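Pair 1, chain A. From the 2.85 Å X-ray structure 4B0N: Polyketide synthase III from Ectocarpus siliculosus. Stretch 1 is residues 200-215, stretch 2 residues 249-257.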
# COMPACT_ATOMS: atom_id res chain seq x y z
N GLY A 200 8.44 -3.90 -0.24
CA GLY A 200 9.02 -2.69 0.33
C GLY A 200 10.46 -2.50 -0.12
O GLY A 200 10.85 -1.39 -0.50
N PHE A 201 11.24 -3.58 -0.10
CA PHE A 201 12.61 -3.56 -0.60
C PHE A 201 12.68 -3.12 -2.07
O PHE A 201 13.46 -2.24 -2.41
CB PHE A 201 13.31 -4.91 -0.40
CG PHE A 201 14.05 -5.02 0.90
CD1 PHE A 201 14.99 -4.06 1.28
CD2 PHE A 201 13.84 -6.11 1.74
CE1 PHE A 201 15.68 -4.17 2.47
CE2 PHE A 201 14.53 -6.22 2.94
CZ PHE A 201 15.45 -5.25 3.31
N ARG A 202 11.84 -3.72 -2.91
CA ARG A 202 11.78 -3.37 -4.33
C ARG A 202 11.49 -1.89 -4.53
O ARG A 202 12.18 -1.22 -5.30
CB ARG A 202 10.71 -4.19 -5.05
CG ARG A 202 11.09 -5.64 -5.28
CD ARG A 202 10.19 -6.25 -6.34
NE ARG A 202 10.24 -7.71 -6.31
CZ ARG A 202 9.39 -8.47 -5.63
NH1 ARG A 202 8.41 -7.92 -4.92
NH2 ARG A 202 9.52 -9.79 -5.67
N ASN A 203 10.47 -1.39 -3.84
CA ASN A 203 10.07 0.01 -3.93
C ASN A 203 11.17 0.97 -3.50
O ASN A 203 11.34 2.04 -4.09
CB ASN A 203 8.80 0.25 -3.13
CG ASN A 203 7.55 -0.16 -3.88
OD1 ASN A 203 7.57 -1.05 -4.73
ND2 ASN A 203 6.44 0.50 -3.57
N ALA A 204 11.92 0.58 -2.47
CA ALA A 204 13.05 1.37 -1.99
C ALA A 204 14.24 1.29 -2.95
O ALA A 204 14.88 2.31 -3.23
CB ALA A 204 13.45 0.93 -0.60
N ASN A 205 14.52 0.09 -3.45
CA ASN A 205 15.60 -0.12 -4.43
C ASN A 205 15.38 0.70 -5.70
O ASN A 205 16.31 1.35 -6.19
CB ASN A 205 15.73 -1.61 -4.79
CG ASN A 205 16.08 -2.48 -3.59
OD1 ASN A 205 16.36 -1.99 -2.50
ND2 ASN A 205 16.05 -3.80 -3.80
N ASP A 206 14.14 0.68 -6.20
CA ASP A 206 13.74 1.44 -7.38
C ASP A 206 14.07 2.93 -7.23
O ASP A 206 14.65 3.54 -8.13
CB ASP A 206 12.24 1.28 -7.65
CG ASP A 206 11.86 -0.12 -8.14
OD1 ASP A 206 12.76 -0.93 -8.45
OD2 ASP A 206 10.65 -0.40 -8.21
N TYR A 207 13.68 3.49 -6.09
CA TYR A 207 13.88 4.91 -5.80
C TYR A 207 15.35 5.26 -5.66
O TYR A 207 15.80 6.31 -6.13
CB TYR A 207 13.13 5.31 -4.52
CG TYR A 207 13.44 6.71 -4.05
CD1 TYR A 207 12.86 7.82 -4.67
CD2 TYR A 207 14.31 6.93 -2.99
CE1 TYR A 207 13.14 9.10 -4.24
CE2 TYR A 207 14.60 8.22 -2.56
CZ TYR A 207 14.01 9.30 -3.19
OH TYR A 207 14.29 10.58 -2.77
N VAL A 208 16.09 4.37 -5.02
CA VAL A 208 17.45 4.67 -4.59
C VAL A 208 18.49 4.52 -5.71
O VAL A 208 19.53 5.17 -5.69
CB VAL A 208 17.80 3.85 -3.32
CG1 VAL A 208 18.39 2.48 -3.67
CG2 VAL A 208 18.73 4.64 -2.41
N THR A 209 18.20 3.67 -6.70
CA THR A 209 19.07 3.53 -7.86
C THR A 209 18.77 4.62 -8.90
O THR A 209 19.63 4.97 -9.71
CB THR A 209 18.95 2.15 -8.52
OG1 THR A 209 17.62 1.95 -8.99
CG2 THR A 209 19.31 1.05 -7.53
N ALA A 210 17.54 5.13 -8.87
CA ALA A 210 17.16 6.29 -9.68
C ALA A 210 17.82 7.56 -9.14
O ALA A 210 18.29 8.40 -9.92
CB ALA A 210 15.65 6.44 -9.72
N ASN A 211 17.86 7.69 -7.82
CA ASN A 211 18.50 8.82 -7.15
C ASN A 211 19.63 8.34 -6.24
O ASN A 211 19.42 8.15 -5.04
CB ASN A 211 17.48 9.63 -6.34
CG ASN A 211 16.20 9.93 -7.11
OD1 ASN A 211 15.44 9.03 -7.46
ND2 ASN A 211 15.96 11.21 -7.36
N PRO A 212 20.84 8.13 -6.81
CA PRO A 212 21.99 7.55 -6.08
C PRO A 212 22.30 8.20 -4.72
O PRO A 212 22.34 7.49 -3.71
CB PRO A 212 23.16 7.75 -7.05
CG PRO A 212 22.52 7.76 -8.39
CD PRO A 212 21.20 8.45 -8.20
N GLY A 213 22.50 9.51 -4.69
CA GLY A 213 22.91 10.20 -3.46
C GLY A 213 21.90 10.17 -2.33
O GLY A 213 22.24 10.46 -1.18
N LYS A 214 20.66 9.81 -2.64
CA LYS A 214 19.55 9.90 -1.69
C LYS A 214 19.34 8.63 -0.85
O LYS A 214 19.92 7.58 -1.13
CB LYS A 214 18.26 10.33 -2.41
CG LYS A 214 18.43 11.63 -3.20
CD LYS A 214 17.11 12.35 -3.43
CE LYS A 214 17.36 13.75 -3.97
NZ LYS A 214 16.14 14.61 -3.92
N TYR A 215 18.53 8.75 0.20
CA TYR A 215 18.35 7.68 1.18
C TYR A 215 16.87 7.37 1.46
O TYR A 215 16.06 8.29 1.65
CB TYR A 215 19.06 8.03 2.49
CG TYR A 215 20.57 8.11 2.37
CD1 TYR A 215 21.35 6.95 2.36
CD2 TYR A 215 21.22 9.34 2.29
CE1 TYR A 215 22.73 7.02 2.27
CE2 TYR A 215 22.60 9.42 2.19
CZ TYR A 215 23.35 8.25 2.18
OH TYR A 215 24.72 8.30 2.08
N ALA A 249 13.22 -2.44 10.50
CA ALA A 249 13.44 -1.34 9.57
C ALA A 249 14.77 -1.47 8.84
O ALA A 249 15.71 -2.11 9.33
CB ALA A 249 13.34 -0.01 10.28
N ALA A 250 14.84 -0.85 7.66
CA ALA A 250 16.05 -0.88 6.84
C ALA A 250 16.23 0.45 6.11
O ALA A 250 15.28 0.96 5.51
CB ALA A 250 16.00 -2.03 5.85
N VAL A 251 17.44 0.99 6.18
CA VAL A 251 17.78 2.18 5.42
C VAL A 251 18.52 1.73 4.17
O VAL A 251 19.36 0.83 4.22
CB VAL A 251 18.65 3.17 6.22
CG1 VAL A 251 18.83 4.47 5.46
CG2 VAL A 251 18.04 3.43 7.59
N LEU A 252 18.20 2.35 3.04
CA LEU A 252 18.75 1.93 1.76
C LEU A 252 19.46 3.05 1.03
O LEU A 252 18.92 4.15 0.88
CB LEU A 252 17.66 1.30 0.89
CG LEU A 252 17.45 -0.17 1.23
CD1 LEU A 252 15.98 -0.48 1.50
CD2 LEU A 252 18.01 -1.07 0.15
N LYS A 253 20.68 2.76 0.59
CA LYS A 253 21.49 3.67 -0.21
C LYS A 253 21.75 3.10 -1.60
O LYS A 253 21.64 1.89 -1.82
CB LYS A 253 22.82 3.97 0.50
CG LYS A 253 23.71 2.76 0.72
CD LYS A 253 25.06 3.16 1.30
CE LYS A 253 25.88 1.93 1.64
NZ LYS A 253 27.24 2.28 2.13
N GLY A 254 22.08 3.99 -2.54
CA GLY A 254 22.48 3.60 -3.89
C GLY A 254 23.95 3.90 -4.11
O GLY A 254 24.34 5.06 -4.26
N ALA A 255 24.78 2.86 -4.13
CA ALA A 255 26.23 3.01 -4.17
C ALA A 255 26.86 2.44 -5.43
O ALA A 255 26.35 1.48 -6.01
CB ALA A 255 26.85 2.39 -2.94
N ARG A 256 27.98 3.03 -5.84
CA ARG A 256 28.72 2.60 -7.03
C ARG A 256 29.68 1.45 -6.68
O ARG A 256 29.57 0.86 -5.61
CB ARG A 256 29.49 3.79 -7.63
CG ARG A 256 29.14 4.12 -9.07
CD ARG A 256 27.96 5.08 -9.17
NE ARG A 256 28.24 6.37 -8.54
CZ ARG A 256 27.46 7.44 -8.61
NH1 ARG A 256 26.33 7.41 -9.30
NH2 ARG A 256 27.82 8.56 -7.99
N LYS A 257 30.62 1.15 -7.59
CA LYS A 257 31.53 0.01 -7.43
C LYS A 257 32.31 0.02 -6.11
O LYS A 257 32.22 -0.93 -5.32
CB LYS A 257 32.49 -0.11 -8.63
CG LYS A 257 33.50 -1.25 -8.52
CD LYS A 257 34.68 -1.07 -9.47
CE LYS A 257 34.50 -1.87 -10.75
NZ LYS A 257 35.57 -1.57 -11.75

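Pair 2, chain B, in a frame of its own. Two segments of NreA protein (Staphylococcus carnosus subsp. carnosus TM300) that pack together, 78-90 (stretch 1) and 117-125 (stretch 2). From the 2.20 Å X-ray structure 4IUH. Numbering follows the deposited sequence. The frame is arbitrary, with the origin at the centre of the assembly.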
# COMPACT_ATOMS: atom_id res chain seq x y z
N GLY B 78 4.56 -9.99 -3.17
CA GLY B 78 4.11 -8.68 -3.59
C GLY B 78 4.65 -7.57 -2.72
O GLY B 78 5.41 -7.80 -1.77
N LEU B 79 4.25 -6.35 -3.04
CA LEU B 79 4.68 -5.18 -2.29
C LEU B 79 4.11 -5.22 -0.88
O LEU B 79 4.80 -4.91 0.09
CB LEU B 79 4.25 -3.92 -3.02
CG LEU B 79 4.81 -2.61 -2.47
CD1 LEU B 79 6.34 -2.62 -2.51
CD2 LEU B 79 4.25 -1.44 -3.28
N ALA B 80 2.84 -5.59 -0.77
CA ALA B 80 2.19 -5.74 0.54
C ALA B 80 2.93 -6.75 1.41
O ALA B 80 3.10 -6.54 2.61
CB ALA B 80 0.74 -6.17 0.37
N GLY B 81 3.38 -7.84 0.79
CA GLY B 81 4.07 -8.90 1.51
C GLY B 81 5.41 -8.45 2.05
O GLY B 81 5.81 -8.84 3.14
N LEU B 82 6.12 -7.64 1.27
CA LEU B 82 7.42 -7.14 1.69
C LEU B 82 7.27 -6.31 2.96
O LEU B 82 8.02 -6.46 3.92
CB LEU B 82 8.02 -6.27 0.58
CG LEU B 82 9.31 -5.56 0.98
CD1 LEU B 82 10.40 -6.56 1.31
CD2 LEU B 82 9.77 -4.63 -0.13
N VAL B 83 6.27 -5.44 2.94
CA VAL B 83 6.02 -4.52 4.03
C VAL B 83 5.56 -5.28 5.28
O VAL B 83 6.03 -5.01 6.38
CB VAL B 83 4.99 -3.45 3.58
CG1 VAL B 83 4.01 -3.13 4.66
CG2 VAL B 83 5.70 -2.20 3.09
N ILE B 84 4.67 -6.24 5.09
CA ILE B 84 4.23 -7.10 6.19
C ILE B 84 5.40 -7.89 6.78
O ILE B 84 5.54 -7.97 8.00
CB ILE B 84 3.10 -8.04 5.75
CG1 ILE B 84 1.85 -7.22 5.41
CG2 ILE B 84 2.78 -9.05 6.84
CD1 ILE B 84 0.76 -8.03 4.77
N ARG B 85 6.24 -8.45 5.92
CA ARG B 85 7.43 -9.17 6.36
C ARG B 85 8.38 -8.32 7.22
O ARG B 85 8.68 -8.65 8.36
CB ARG B 85 8.21 -9.72 5.16
CG ARG B 85 7.79 -11.09 4.69
CD ARG B 85 8.61 -11.52 3.48
NE ARG B 85 9.93 -10.89 3.48
CZ ARG B 85 10.41 -10.19 2.46
NH1 ARG B 85 9.68 -10.04 1.36
NH2 ARG B 85 11.62 -9.64 2.54
N THR B 86 8.85 -7.22 6.65
CA THR B 86 9.84 -6.38 7.31
C THR B 86 9.23 -5.58 8.45
O THR B 86 9.92 -5.18 9.38
CB THR B 86 10.47 -5.39 6.33
OG1 THR B 86 9.44 -4.53 5.81
CG2 THR B 86 11.14 -6.13 5.18
N GLY B 87 7.92 -5.33 8.36
CA GLY B 87 7.24 -4.50 9.33
C GLY B 87 7.65 -3.04 9.26
O GLY B 87 7.28 -2.25 10.13
N SER B 88 8.41 -2.67 8.23
CA SER B 88 8.83 -1.28 8.05
C SER B 88 8.40 -0.74 6.68
O SER B 88 8.17 -1.51 5.75
CB SER B 88 10.34 -1.15 8.21
OG SER B 88 11.02 -1.92 7.24
N ARG B 89 8.29 0.58 6.56
CA ARG B 89 7.75 1.17 5.34
C ARG B 89 8.73 1.07 4.18
O ARG B 89 9.93 0.95 4.41
CB ARG B 89 7.29 2.61 5.57
CG ARG B 89 8.40 3.60 5.90
CD ARG B 89 7.79 4.92 6.37
NE ARG B 89 6.91 4.71 7.52
CZ ARG B 89 6.02 5.59 7.97
NH1 ARG B 89 5.88 6.77 7.37
NH2 ARG B 89 5.27 5.28 9.02
N LYS B 90 8.21 1.10 2.96
CA LYS B 90 9.06 1.17 1.77
C LYS B 90 8.75 2.43 0.97
O LYS B 90 7.59 2.70 0.65
CB LYS B 90 8.90 -0.06 0.88
CG LYS B 90 9.83 -0.03 -0.34
CD LYS B 90 9.64 -1.23 -1.27
CE LYS B 90 10.70 -1.27 -2.38
NZ LYS B 90 12.09 -1.26 -1.83
N ALA B 117 5.68 6.78 -8.45
CA ALA B 117 6.27 7.00 -7.13
C ALA B 117 5.33 6.43 -6.07
O ALA B 117 4.12 6.47 -6.27
CB ALA B 117 6.50 8.50 -6.88
N MET B 118 5.87 5.91 -4.97
CA MET B 118 5.01 5.32 -3.94
C MET B 118 5.62 5.22 -2.54
O MET B 118 6.84 5.18 -2.36
CB MET B 118 4.51 3.94 -4.37
CG MET B 118 5.58 2.87 -4.27
SD MET B 118 5.25 1.46 -5.35
CE MET B 118 6.69 0.44 -5.01
N VAL B 119 4.74 5.20 -1.55
CA VAL B 119 5.08 4.87 -0.17
C VAL B 119 4.16 3.75 0.29
O VAL B 119 2.94 3.84 0.14
CB VAL B 119 4.88 6.08 0.78
CG1 VAL B 119 5.25 5.69 2.21
CG2 VAL B 119 5.69 7.27 0.33
N ALA B 120 4.74 2.69 0.82
CA ALA B 120 3.97 1.57 1.33
C ALA B 120 4.21 1.49 2.82
O ALA B 120 5.35 1.42 3.26
CB ALA B 120 4.39 0.28 0.64
N ILE B 121 3.14 1.52 3.61
CA ILE B 121 3.29 1.57 5.06
C ILE B 121 2.64 0.38 5.76
O ILE B 121 1.46 0.09 5.55
CB ILE B 121 2.71 2.87 5.63
CG1 ILE B 121 3.46 4.07 5.04
CG2 ILE B 121 2.82 2.89 7.14
CD1 ILE B 121 2.74 5.38 5.25
N PRO B 122 3.41 -0.31 6.62
CA PRO B 122 2.89 -1.44 7.39
C PRO B 122 1.76 -1.02 8.30
O PRO B 122 1.88 -0.02 9.02
CB PRO B 122 4.10 -1.89 8.22
CG PRO B 122 5.00 -0.70 8.26
CD PRO B 122 4.82 -0.03 6.93
N LEU B 123 0.65 -1.76 8.24
CA LEU B 123 -0.48 -1.55 9.13
C LEU B 123 -0.41 -2.54 10.29
O LEU B 123 -0.44 -3.75 10.08
CB LEU B 123 -1.79 -1.74 8.37
CG LEU B 123 -2.05 -0.81 7.18
CD1 LEU B 123 -3.41 -1.13 6.56
CD2 LEU B 123 -1.98 0.66 7.61
N TRP B 124 -0.34 -2.01 11.50
CA TRP B 124 -0.28 -2.85 12.69
C TRP B 124 -1.62 -2.92 13.40
O TRP B 124 -2.32 -1.91 13.52
CB TRP B 124 0.79 -2.33 13.66
CG TRP B 124 2.18 -2.52 13.16
CD1 TRP B 124 2.76 -1.91 12.08
CD2 TRP B 124 3.19 -3.36 13.73
NE1 TRP B 124 4.06 -2.32 11.95
CE2 TRP B 124 4.35 -3.21 12.95
CE3 TRP B 124 3.22 -4.22 14.83
CZ2 TRP B 124 5.53 -3.89 13.23
CZ3 TRP B 124 4.39 -4.90 15.11
CH2 TRP B 124 5.53 -4.74 14.31
N LYS B 125 -1.96 -4.12 13.85
CA LYS B 125 -3.13 -4.33 14.68
C LYS B 125 -2.63 -5.11 15.90
O LYS B 125 -1.91 -6.10 15.75
CB LYS B 125 -4.19 -5.13 13.94
CG LYS B 125 -5.48 -5.29 14.73
CD LYS B 125 -6.20 -6.60 14.40
CE LYS B 125 -6.70 -6.62 12.97
NZ LYS B 125 -7.61 -7.77 12.72

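Both pairs set a helix against a strand and then bring the chain after the helix back alongside that strand. Superposing N, CA and C of 14 central residues gives an RMSD of 0.8 Å. The axes of the helix and strand approach to 7.0 Å in pair 1 and 7.6 Å in pair 2, with signed crossing angles of -37° and -54°, so the backbones agree locally while the helix of pair 2 lies more steeply across its strand. The buried areas are nearly equal, 547 and 557 Å².

The tightest match is A:Val208 with B:Val83, whose CA atoms fall 0.2 Å apart and whose side-chain centres also differ by 0.2 Å. Both valines point toward the strand, and both pack on its backbone: A:Val208 CG2 lies 3.3 Å from A:Leu252 O and 3.4 Å from A:Gly254 N, whereas B:Val83 CG2 lies 3.6 Å from B:Ala120 O and B:Val83 CG1 lies 3.4 Å from B:Pro122 CA.

One helical turn earlier, A:Ala204 matches B:Leu79, and across from them A:Leu252 matches B:Ala120 (CA atoms 0.2 Å apart). Here the large and small residues change sides. In pair 1 the strand supplies the bulk: A:Leu252, with 115 Å² covered, reaches A:Ala204 CB through CD1 at 3.6 Å, and the same CD1 meets the ring edge of A:Phe201 at CD1, 3.7 Å away. In pair 2 the helix supplies it: B:Leu79 CG sits 4.3 Å from B:Ala120 CB, and B:Leu79 CD2 continues to B:Met118 CE at 3.5 Å. The short B:Ala120 side chain also meets B:Val83, CB to CG2, at 3.7 Å.

B:Met118 matches A:Ala250. The CA-to-CB bond of B:Met118 is sideways, but the end of the side chain comes nearer and its CE meets B:Leu79 CD2; in pair 1, A:Phe201 CE1 lies 4.0 Å from A:Ala250 CB.

At the next inward strand position A:Gly254 matches B:Pro122, CA atoms 0.6 Å apart. An ideal CB on A:Gly254 would stand 2.4 Å from A:Val208 O, a clash, so the helix end leaves no room for a side chain there. In pair 2 the proline points inward and fills the site, its CB 3.8 Å from B:Val83 CG1 and its CG 3.3 Å from B:Gly87 O. The residue facing it also changes: A:Pro212 matches B:Gly87, which leaves the helix with a positive phi of 68°, a value that favours glycine.

On the returning segments, A:Tyr215 matches B:Arg89 at 1.9 Å, and each CA makes a CA-H...O contact with the matched strand carbonyl: A:Tyr215 CA to A:Leu252 O is 3.6 Å, B:Arg89 CA to B:Ala120 O 3.2 Å. In pair 2, B:Lys90 and B:Ala120 form an antiparallel bridge with two hydrogen bonds, B:Lys90 N to B:Ala120 O and B:Ala120 N to B:Lys90 O, both 2.9 Å.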